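Local coordinates for monomethylamine methyltransferase MtmB1 (Methanosarcina barkeri, PDB 1TV4), which catalyses transfer of the methyl group from monomethylamine to the corrinoid cofactor of its partner protein MtmC in methanogenesis, at residues D327-N332 and G360-S365. Sequence-based numbering, arbitrary orientation.
Sequences DILSGN and GREILS. With BG3 (3-methyl-5-sulfo-pyrrolidine-2-carboxylic acid), chain L.
Arg361 and Glu362, just ahead of strand 363-366, reach across to Ser330 on the neighbouring parallel strand 330-333 of the TIM barrel; helix 343-358 completes this beta-alpha-beta unit. The Arg361 chain bends at chi2 (-70°), its CD 3.7 Å from Gly331 C; Gly331 O lies over one face of the guanidinium, at a poor angle for a bond, and Ser330 OG near its edge. Arg361 NH1 donates to Ser330 OG at 2.9 Å, tilted 17° from the guanidinium plane. Asp296 forms a salt bridge with NH2, and His282 is a further partner of NH1. An alanine in place of Arg361 would probably cost Asp296 this salt-bridge partner and leave Ser330 OG without the NH1 donor. Glu362 folds back through its own bend (chi2 67°), and Ser330 N donates to Glu362 OE1 at 2.8 Å, on the anti side of the carboxylate. Leu329 crosses this side chain at about a right angle, its CD2 3.7 Å from Glu362 CG. Ser330 O is gripped twice, by Glu362 N and Ile363 N from opposite faces of its plane. A water bridges Ile328 O, Ser330 OG and Glu362 OE1. Further along, Asn332 ND2 donates to Asp356 OD1 on the helix, while Asn332 O accepts from Ser365 N at 3.0 Å. Ser365 belongs to the ligand pocket; its OG lies 2.8 Å from O1 of the bound sulfo-pyrrolidine, with Gln127 OE1 also in reach.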
loop_
_atom_site.group_PDB
_atom_site.type_symbol
_atom_site.label_atom_id
_atom_site.label_comp_id
_atom_site.label_asym_id
_atom_site.label_seq_id
_atom_site.Cartn_x
_atom_site.Cartn_y
_atom_site.Cartn_z
ATOM N N ASP A 327 -6.243 -17.205 29.512
ATOM C CA ASP A 327 -5.804 -17.414 28.139
ATOM C C ASP A 327 -4.755 -16.359 27.795
ATOM O O ASP A 327 -4.526 -16.048 26.630
ATOM C CB ASP A 327 -6.990 -17.321 27.177
ATOM C CG ASP A 327 -7.866 -18.561 27.214
ATOM O OD1 ASP A 327 -9.010 -18.496 26.721
ATOM O OD2 ASP A 327 -7.407 -19.604 27.726
ATOM N N ILE A 328 -4.120 -15.806 28.825
ATOM C CA ILE A 328 -3.086 -14.799 28.621
ATOM C C ILE A 328 -1.898 -15.449 27.914
ATOM O O ILE A 328 -1.349 -16.441 28.393
ATOM C CB ILE A 328 -2.612 -14.203 29.974
ATOM C CG1 ILE A 328 -3.753 -13.410 30.623
ATOM C CG2 ILE A 328 -1.403 -13.303 29.757
ATOM C CD1 ILE A 328 -3.410 -12.858 32.012
ATOM N N LEU A 329 -1.518 -14.900 26.762
ATOM C CA LEU A 329 -0.389 -15.425 25.998
ATOM C C LEU A 329 0.900 -14.871 26.599
ATOM O O LEU A 329 0.934 -13.716 27.022
ATOM C CB LEU A 329 -0.508 -15.003 24.531
ATOM C CG LEU A 329 -1.767 -15.493 23.811
ATOM C CD1 LEU A 329 -1.824 -14.901 22.406
ATOM C CD2 LEU A 329 -1.763 -17.011 23.746
ATOM N N SER A 330 1.959 -15.676 26.635
ATOM C CA SER A 330 3.205 -15.200 27.226
ATOM C C SER A 330 4.466 -15.886 26.732
ATOM O O SER A 330 4.424 -16.872 25.991
ATOM C CB SER A 330 3.152 -15.358 28.746
ATOM O OG SER A 330 3.297 -16.724 29.103
ATOM N N GLY A 331 5.594 -15.342 27.172
ATOM C CA GLY A 331 6.885 -15.893 26.826
ATOM C C GLY A 331 7.811 -15.653 28.001
ATOM O O GLY A 331 7.402 -15.070 29.010
ATOM N N ASN A 332 9.049 -16.113 27.883
ATOM C CA ASN A 332 10.039 -15.917 28.934
ATOM C C ASN A 332 11.345 -15.544 28.233
ATOM O O ASN A 332 11.612 -16.013 27.122
ATOM C CB ASN A 332 10.202 -17.201 29.760
ATOM C CG ASN A 332 10.867 -16.950 31.107
ATOM O OD1 ASN A 332 11.124 -15.805 31.482
ATOM N ND2 ASN A 332 11.141 -18.025 31.842
ATOM N N GLY A 360 4.188 -24.390 29.524
ATOM C CA GLY A 360 3.193 -23.747 28.679
ATOM C C GLY A 360 3.460 -22.398 28.027
ATOM O O GLY A 360 2.515 -21.753 27.598
ATOM N N ARG A 361 4.706 -21.951 27.927
ATOM C CA ARG A 361 4.962 -20.655 27.286
ATOM C C ARG A 361 4.639 -20.710 25.792
ATOM O O ARG A 361 4.783 -21.755 25.160
ATOM C CB ARG A 361 6.428 -20.246 27.454
ATOM C CG ARG A 361 6.864 -19.985 28.884
ATOM C CD ARG A 361 6.250 -18.712 29.455
ATOM N NE ARG A 361 6.668 -18.518 30.843
ATOM C CZ ARG A 361 6.205 -17.566 31.645
ATOM N NH1 ARG A 361 5.298 -16.700 31.208
ATOM N NH2 ARG A 361 6.640 -17.490 32.896
ATOM N N GLU A 362 4.211 -19.586 25.227
ATOM C CA GLU A 362 3.897 -19.532 23.799
ATOM C C GLU A 362 5.121 -19.106 22.999
ATOM O O GLU A 362 5.274 -19.483 21.834
ATOM C CB GLU A 362 2.774 -18.530 23.518
ATOM C CG GLU A 362 1.361 -19.007 23.833
ATOM C CD GLU A 362 1.120 -19.220 25.311
ATOM O OE1 GLU A 362 1.538 -18.364 26.123
ATOM O OE2 GLU A 362 0.492 -20.242 25.658
ATOM N N ILE A 363 5.987 -18.318 23.632
ATOM C CA ILE A 363 7.178 -17.794 22.977
ATOM C C ILE A 363 8.421 -17.865 23.860
ATOM O O ILE A 363 8.356 -17.583 25.055
ATOM C CB ILE A 363 6.966 -16.308 22.594
ATOM C CG1 ILE A 363 5.772 -16.174 21.643
ATOM C CG2 ILE A 363 8.230 -15.743 21.965
ATOM C CD1 ILE A 363 5.326 -14.739 21.429
ATOM N N LEU A 364 9.544 -18.252 23.262
ATOM C CA LEU A 364 10.821 -18.315 23.969
ATOM C C LEU A 364 11.664 -17.191 23.368
ATOM O O LEU A 364 11.930 -17.194 22.169
ATOM C CB LEU A 364 11.506 -19.661 23.723
ATOM C CG LEU A 364 10.660 -20.905 23.996
ATOM C CD1 LEU A 364 11.531 -22.148 23.854
ATOM C CD2 LEU A 364 10.063 -20.826 25.393
ATOM N N SER A 365 12.079 -16.229 24.187
ATOM C CA SER A 365 12.865 -15.098 23.694
ATOM C C SER A 365 14.290 -15.122 24.253
ATOM O O SER A 365 14.518 -14.763 25.411
ATOM C CB SER A 365 12.171 -13.786 24.077
ATOM O OG SER A 365 12.682 -12.684 23.345
HETATM C C1 BG3 L . 13.068 -9.221 25.160
HETATM C C2 BG3 L . 14.006 -8.343 26.056
HETATM C C3 BG3 L . 14.673 -7.151 25.436
HETATM C C4 BG3 L . 15.406 -6.630 26.640
HETATM C C5 BG3 L . 14.163 -6.691 27.586
HETATM C C6 BG3 L . 15.659 -7.511 24.394
HETATM O O1 BG3 L . 13.256 -10.426 24.983
HETATM N N1 BG3 L . 13.249 -7.844 27.213
HETATM S S1 BG3 L . 14.679 -6.824 29.300
HETATM O O2 BG3 L . 15.555 -5.677 29.604
HETATM O O3 BG3 L . 13.472 -6.862 30.141
HETATM O O4 BG3 L . 15.462 -8.062 29.452
HETATM O O HOH W 1 0.894 -17.952 28.639
#